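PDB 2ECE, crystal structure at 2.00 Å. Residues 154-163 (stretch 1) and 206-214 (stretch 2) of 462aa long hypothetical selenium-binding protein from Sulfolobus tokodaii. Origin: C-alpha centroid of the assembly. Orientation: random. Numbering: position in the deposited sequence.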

ATOM      1  N   ALA A 154       9.600  -5.594  -6.595  1.00 18.03           N
ATOM      2  CA  ALA A 154      10.587  -6.187  -5.696  1.00 18.20           C
ATOM      3  C   ALA A 154      11.647  -5.145  -5.344  1.00 17.64           C
ATOM      4  O   ALA A 154      12.076  -4.370  -6.196  1.00 17.81           O
ATOM      5  CB  ALA A 154      11.231  -7.416  -6.358  1.00 17.79           C
ATOM      6  N   LEU A 155      12.066  -5.131  -4.082  1.00 18.51           N
ATOM      7  CA  LEU A 155      13.046  -4.167  -3.594  1.00 20.08           C
ATOM      8  C   LEU A 155      14.477  -4.302  -4.124  1.00 22.20           C
ATOM      9  O   LEU A 155      15.198  -3.310  -4.213  1.00 21.68           O
ATOM     10  CB  LEU A 155      13.077  -4.200  -2.065  1.00 20.36           C
ATOM     11  CG  LEU A 155      12.227  -3.223  -1.239  1.00 22.64           C
ATOM     12  CD1 LEU A 155      10.952  -2.839  -1.959  1.00 20.69           C
ATOM     13  CD2 LEU A 155      11.954  -3.841   0.114  1.00 19.29           C
ATOM     14  N   GLY A 156      14.903  -5.511  -4.474  1.00 22.86           N
ATOM     15  CA  GLY A 156      16.263  -5.652  -4.969  1.00 22.57           C
ATOM     16  C   GLY A 156      16.532  -6.900  -5.788  1.00 22.77           C
ATOM     17  O   GLY A 156      15.601  -7.613  -6.158  1.00 19.79           O
ATOM     18  N   ASN A 157      17.806  -7.149  -6.101  1.00 24.88           N
ATOM     19  CA  ASN A 157      18.172  -8.339  -6.861  1.00 26.51           C
ATOM     20  C   ASN A 157      18.308  -9.512  -5.891  1.00 28.28           C
ATOM     21  O   ASN A 157      18.102  -9.350  -4.686  1.00 26.55           O
ATOM     22  CB  ASN A 157      19.489  -8.128  -7.622  1.00 27.12           C
ATOM     23  CG  ASN A 157      20.651  -7.784  -6.709  1.00 25.64           C
ATOM     24  OD1 ASN A 157      20.569  -7.906  -5.489  1.00 25.67           O
ATOM     25  ND2 ASN A 157      21.754  -7.360  -7.309  1.00 27.48           N
ATOM     26  N   GLU A 158      18.671 -10.686  -6.402  1.00 30.33           N
ATOM     27  CA  GLU A 158      18.784 -11.849  -5.530  1.00 31.90           C
ATOM     28  C   GLU A 158      19.784 -11.700  -4.389  1.00 32.48           C
ATOM     29  O   GLU A 158      19.680 -12.405  -3.391  1.00 33.80           O
ATOM     30  CB  GLU A 158      19.073 -13.131  -6.341  1.00 33.23           C
ATOM     31  CG  GLU A 158      20.233 -13.091  -7.323  1.00 35.85           C
ATOM     32  CD  GLU A 158      19.874 -12.447  -8.656  1.00 36.47           C
ATOM     33  OE1 GLU A 158      20.116 -11.236  -8.820  1.00 37.43           O
ATOM     34  OE2 GLU A 158      19.346 -13.153  -9.540  1.00 37.28           O
ATOM     35  N   GLU A 159      20.728 -10.770  -4.510  1.00 32.08           N
ATOM     36  CA  GLU A 159      21.726 -10.560  -3.459  1.00 33.08           C
ATOM     37  C   GLU A 159      21.331  -9.527  -2.408  1.00 31.41           C
ATOM     38  O   GLU A 159      22.066  -9.301  -1.449  1.00 29.96           O
ATOM     39  CB  GLU A 159      23.062 -10.118  -4.057  1.00 36.60           C
ATOM     40  CG  GLU A 159      23.764 -11.134  -4.936  1.00 41.26           C
ATOM     41  CD  GLU A 159      25.167 -10.675  -5.311  1.00 44.78           C
ATOM     42  OE1 GLU A 159      25.498 -10.681  -6.516  1.00 46.55           O
ATOM     43  OE2 GLU A 159      25.940 -10.306  -4.395  1.00 46.87           O
ATOM     44  N   GLY A 160      20.183  -8.886  -2.584  1.00 30.92           N
ATOM     45  CA  GLY A 160      19.775  -7.885  -1.616  1.00 28.06           C
ATOM     46  C   GLY A 160      20.200  -6.484  -2.017  1.00 27.56           C
ATOM     47  O   GLY A 160      19.948  -5.522  -1.289  1.00 27.29           O
ATOM     48  N   GLU A 161      20.868  -6.364  -3.161  1.00 27.28           N
ATOM     49  CA  GLU A 161      21.279  -5.056  -3.673  1.00 27.56           C
ATOM     50  C   GLU A 161      20.287  -4.710  -4.783  1.00 26.58           C
ATOM     51  O   GLU A 161      19.130  -5.128  -4.723  1.00 28.66           O
ATOM     52  CB  GLU A 161      22.714  -5.109  -4.223  1.00 27.80           C
ATOM     53  CG  GLU A 161      23.772  -5.424  -3.157  1.00 29.07           C
ATOM     54  CD  GLU A 161      23.793  -4.408  -2.023  1.00 30.53           C
ATOM     55  OE1 GLU A 161      24.138  -4.785  -0.883  1.00 30.74           O
ATOM     56  OE2 GLU A 161      23.473  -3.227  -2.267  1.00 32.70           O
ATOM     57  N   GLY A 162      20.724  -3.960  -5.791  1.00 25.24           N
ATOM     58  CA  GLY A 162      19.832  -3.592  -6.879  1.00 24.06           C
ATOM     59  C   GLY A 162      20.395  -3.955  -8.240  1.00 25.21           C
ATOM     60  O   GLY A 162      21.497  -4.492  -8.319  1.00 25.44           O
ATOM     61  N   PRO A 163      19.689  -3.641  -9.340  1.00 23.99           N
ATOM     62  CA  PRO A 163      18.390  -2.965  -9.382  1.00 23.51           C
ATOM     63  C   PRO A 163      17.238  -3.821  -8.880  1.00 22.48           C
ATOM     64  O   PRO A 163      17.271  -5.043  -8.965  1.00 22.40           O
ATOM     65  CB  PRO A 163      18.212  -2.635 -10.866  1.00 23.88           C
ATOM     66  CG  PRO A 163      19.622  -2.656 -11.418  1.00 25.31           C
ATOM     67  CD  PRO A 163      20.214  -3.832 -10.700  1.00 24.26           C
ATOM     68  N   GLU A 206      10.613   4.741  -5.437  1.00 18.09           N
ATOM     69  CA  GLU A 206      11.892   4.327  -4.853  1.00 19.03           C
ATOM     70  C   GLU A 206      11.970   4.427  -3.329  1.00 19.82           C
ATOM     71  O   GLU A 206      11.696   5.480  -2.746  1.00 19.02           O
ATOM     72  CB  GLU A 206      13.044   5.177  -5.406  1.00 19.81           C
ATOM     73  CG  GLU A 206      13.144   5.343  -6.920  1.00 19.79           C
ATOM     74  CD  GLU A 206      14.324   6.239  -7.302  1.00 21.62           C
ATOM     75  OE1 GLU A 206      14.683   7.107  -6.480  1.00 22.17           O
ATOM     76  OE2 GLU A 206      14.884   6.093  -8.411  1.00 22.16           O
ATOM     77  N   TRP A 207      12.363   3.329  -2.693  1.00 18.39           N
ATOM     78  CA  TRP A 207      12.542   3.317  -1.249  1.00 20.13           C
ATOM     79  C   TRP A 207      14.046   3.122  -1.052  1.00 20.28           C
ATOM     80  O   TRP A 207      14.792   4.095  -1.028  1.00 21.21           O
ATOM     81  CB  TRP A 207      11.749   2.177  -0.608  1.00 18.23           C
ATOM     82  CG  TRP A 207      11.710   2.225   0.900  1.00 18.87           C
ATOM     83  CD1 TRP A 207      11.845   3.334   1.694  1.00 19.10           C
ATOM     84  CD2 TRP A 207      11.423   1.133   1.785  1.00 18.67           C
ATOM     85  NE1 TRP A 207      11.650   2.998   3.015  1.00 19.85           N
ATOM     86  CE2 TRP A 207      11.389   1.656   3.100  1.00 19.67           C
ATOM     87  CE3 TRP A 207      11.183  -0.234   1.595  1.00 18.00           C
ATOM     88  CZ2 TRP A 207      11.128   0.857   4.218  1.00 19.81           C
ATOM     89  CZ3 TRP A 207      10.923  -1.030   2.710  1.00 18.95           C
ATOM     90  CH2 TRP A 207      10.896  -0.480   4.004  1.00 21.07           C
ATOM     91  N   ALA A 208      14.482   1.869  -0.951  1.00 21.65           N
ATOM     92  CA  ALA A 208      15.897   1.534  -0.784  1.00 22.96           C
ATOM     93  C   ALA A 208      16.006   0.030  -1.010  1.00 23.70           C
ATOM     94  O   ALA A 208      14.987  -0.652  -1.007  1.00 23.21           O
ATOM     95  CB  ALA A 208      16.369   1.895   0.621  1.00 22.85           C
ATOM     96  N   VAL A 209      17.217  -0.486  -1.212  1.00 22.33           N
ATOM     97  CA  VAL A 209      17.379  -1.921  -1.437  1.00 21.76           C
ATOM     98  C   VAL A 209      17.257  -2.691  -0.126  1.00 22.53           C
ATOM     99  O   VAL A 209      17.366  -2.113   0.955  1.00 23.41           O
ATOM    100  CB  VAL A 209      18.746  -2.258  -2.086  1.00 21.65           C
ATOM    101  CG1 VAL A 209      18.903  -1.493  -3.393  1.00 20.73           C
ATOM    102  CG2 VAL A 209      19.878  -1.948  -1.122  1.00 20.49           C
ATOM    103  N   PRO A 210      17.009  -4.008  -0.208  1.00 22.35           N
ATOM    104  CA  PRO A 210      16.868  -4.865   0.973  1.00 24.24           C
ATOM    105  C   PRO A 210      17.993  -4.710   1.988  1.00 25.71           C
ATOM    106  O   PRO A 210      17.746  -4.531   3.181  1.00 25.93           O
ATOM    107  CB  PRO A 210      16.829  -6.265   0.371  1.00 23.63           C
ATOM    108  CG  PRO A 210      16.073  -6.026  -0.899  1.00 23.36           C
ATOM    109  CD  PRO A 210      16.750  -4.778  -1.436  1.00 22.13           C
ATOM    110  N   ASN A 211      19.233  -4.779   1.516  1.00 26.73           N
ATOM    111  CA  ASN A 211      20.369  -4.661   2.417  1.00 28.07           C
ATOM    112  C   ASN A 211      20.430  -3.326   3.152  1.00 27.98           C
ATOM    113  O   ASN A 211      21.196  -3.174   4.102  1.00 28.92           O
ATOM    114  CB  ASN A 211      21.676  -4.935   1.660  1.00 28.45           C
ATOM    115  CG  ASN A 211      21.783  -6.383   1.219  1.00 29.65           C
ATOM    116  OD1 ASN A 211      21.139  -7.257   1.799  1.00 29.98           O
ATOM    117  ND2 ASN A 211      22.597  -6.649   0.199  1.00 30.87           N
ATOM    118  N   THR A 212      19.615  -2.364   2.728  1.00 27.73           N
ATOM    119  CA  THR A 212      19.584  -1.065   3.396  1.00 27.10           C
ATOM    120  C   THR A 212      18.480  -0.995   4.455  1.00 27.20           C
ATOM    121  O   THR A 212      18.702  -0.509   5.568  1.00 25.03           O
ATOM    122  CB  THR A 212      19.333   0.094   2.399  1.00 28.07           C
ATOM    123  OG1 THR A 212      20.455   0.235   1.516  1.00 29.36           O
ATOM    124  CG2 THR A 212      19.105   1.403   3.154  1.00 24.98           C
ATOM    125  N   ILE A 213      17.297  -1.503   4.108  1.00 26.32           N
ATOM    126  CA  ILE A 213      16.137  -1.433   4.994  1.00 26.26           C
ATOM    127  C   ILE A 213      15.856  -2.568   5.978  1.00 26.37           C
ATOM    128  O   ILE A 213      15.347  -2.312   7.066  1.00 26.27           O
ATOM    129  CB  ILE A 213      14.839  -1.207   4.168  1.00 26.57           C
ATOM    130  CG1 ILE A 213      14.472  -2.474   3.388  1.00 25.75           C
ATOM    131  CG2 ILE A 213      15.032  -0.051   3.193  1.00 26.45           C
ATOM    132  CD1 ILE A 213      13.467  -3.359   4.106  1.00 25.62           C
ATOM    133  N   GLU A 214      16.189  -3.806   5.630  1.00 25.31           N
ATOM    134  CA  GLU A 214      15.869  -4.924   6.516  1.00 27.61           C
ATOM    135  C   GLU A 214      16.295  -4.842   7.988  1.00 28.75           C
ATOM    136  O   GLU A 214      15.540  -5.270   8.860  1.00 27.61           O
ATOM    137  CB  GLU A 214      16.349  -6.238   5.898  1.00 26.82           C
ATOM    138  CG  GLU A 214      15.685  -6.524   4.554  1.00 27.34           C
ATOM    139  CD  GLU A 214      15.930  -7.930   4.045  1.00 26.83           C
ATOM    140  OE1 GLU A 214      17.054  -8.448   4.223  1.00 27.09           O
ATOM    141  OE2 GLU A 214      15.003  -8.513   3.449  1.00 24.71           O
TER

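A turn and the start of a helix often join by a simple rule: the first turn of a helix has backbone NH groups without intrahelical partners, and a neighbouring loop can offer carbonyls to meet them. This contact, which buries 436 Å² summed over both sides, shows the rule for a single NH, with a side-chain amide adding two more bonds.

The polar part centres on Asn 211, in the first turn of the helix that follows the N-cap residue Val 209. Its backbone N donates to Gly 160 O at 3.0 Å, nearly straight at 167°. Its CA-to-CB bond points toward the loop, and with chi1 in the m well ND2 donates twice: to Glu 159 O at 3.2 Å and to Glu 161 OE1 at 2.6 Å. Although the CA-to-CB bond of Glu 161 points away, its m, m conformation brings the carboxylate back to the amide. Asparagine suits this place because its short side chain carries an NH2 with two hydrogens, one for Glu 159 O in the turn and one for Glu 161 OE1 just after it.

That turn, type I from Asn 157 to Gly 160, is closed by Gly 160 N donating to Asn 157 O (3.0 Å), and braced by Glu 161 N donating to Asn 157 OD1 (2.8 Å). Glycine fits at 160 on two counts: at its phi of 94° and psi of 0° a CB would be jammed against the preceding carbonyl O, which by itself calls for glycine, and an ideal CB would lie 2.4 Å from Asn 211 OD1. At Gly 156 a CB would likewise clash, 2.5 Å from Pro 210 CD.

The apolar part gathers around buried Leu 155, which loses 98 Å² to the other stretch. Its CB packs 3.7 Å from Pro 210 CG, while CD2 meets Trp 207 CZ3 at 4.0 Å, at the edge of the indole, and Ile 213 CD1 at 4.3 Å.

Other side chains pack on the loop backbone: Pro 210 CD lies 3.3 Å from Gly 160 O, and Val 209 CG1 3.8 Å from Glu 161 C. Proline fits the first helical position because it has no NH there left wanting an acceptor.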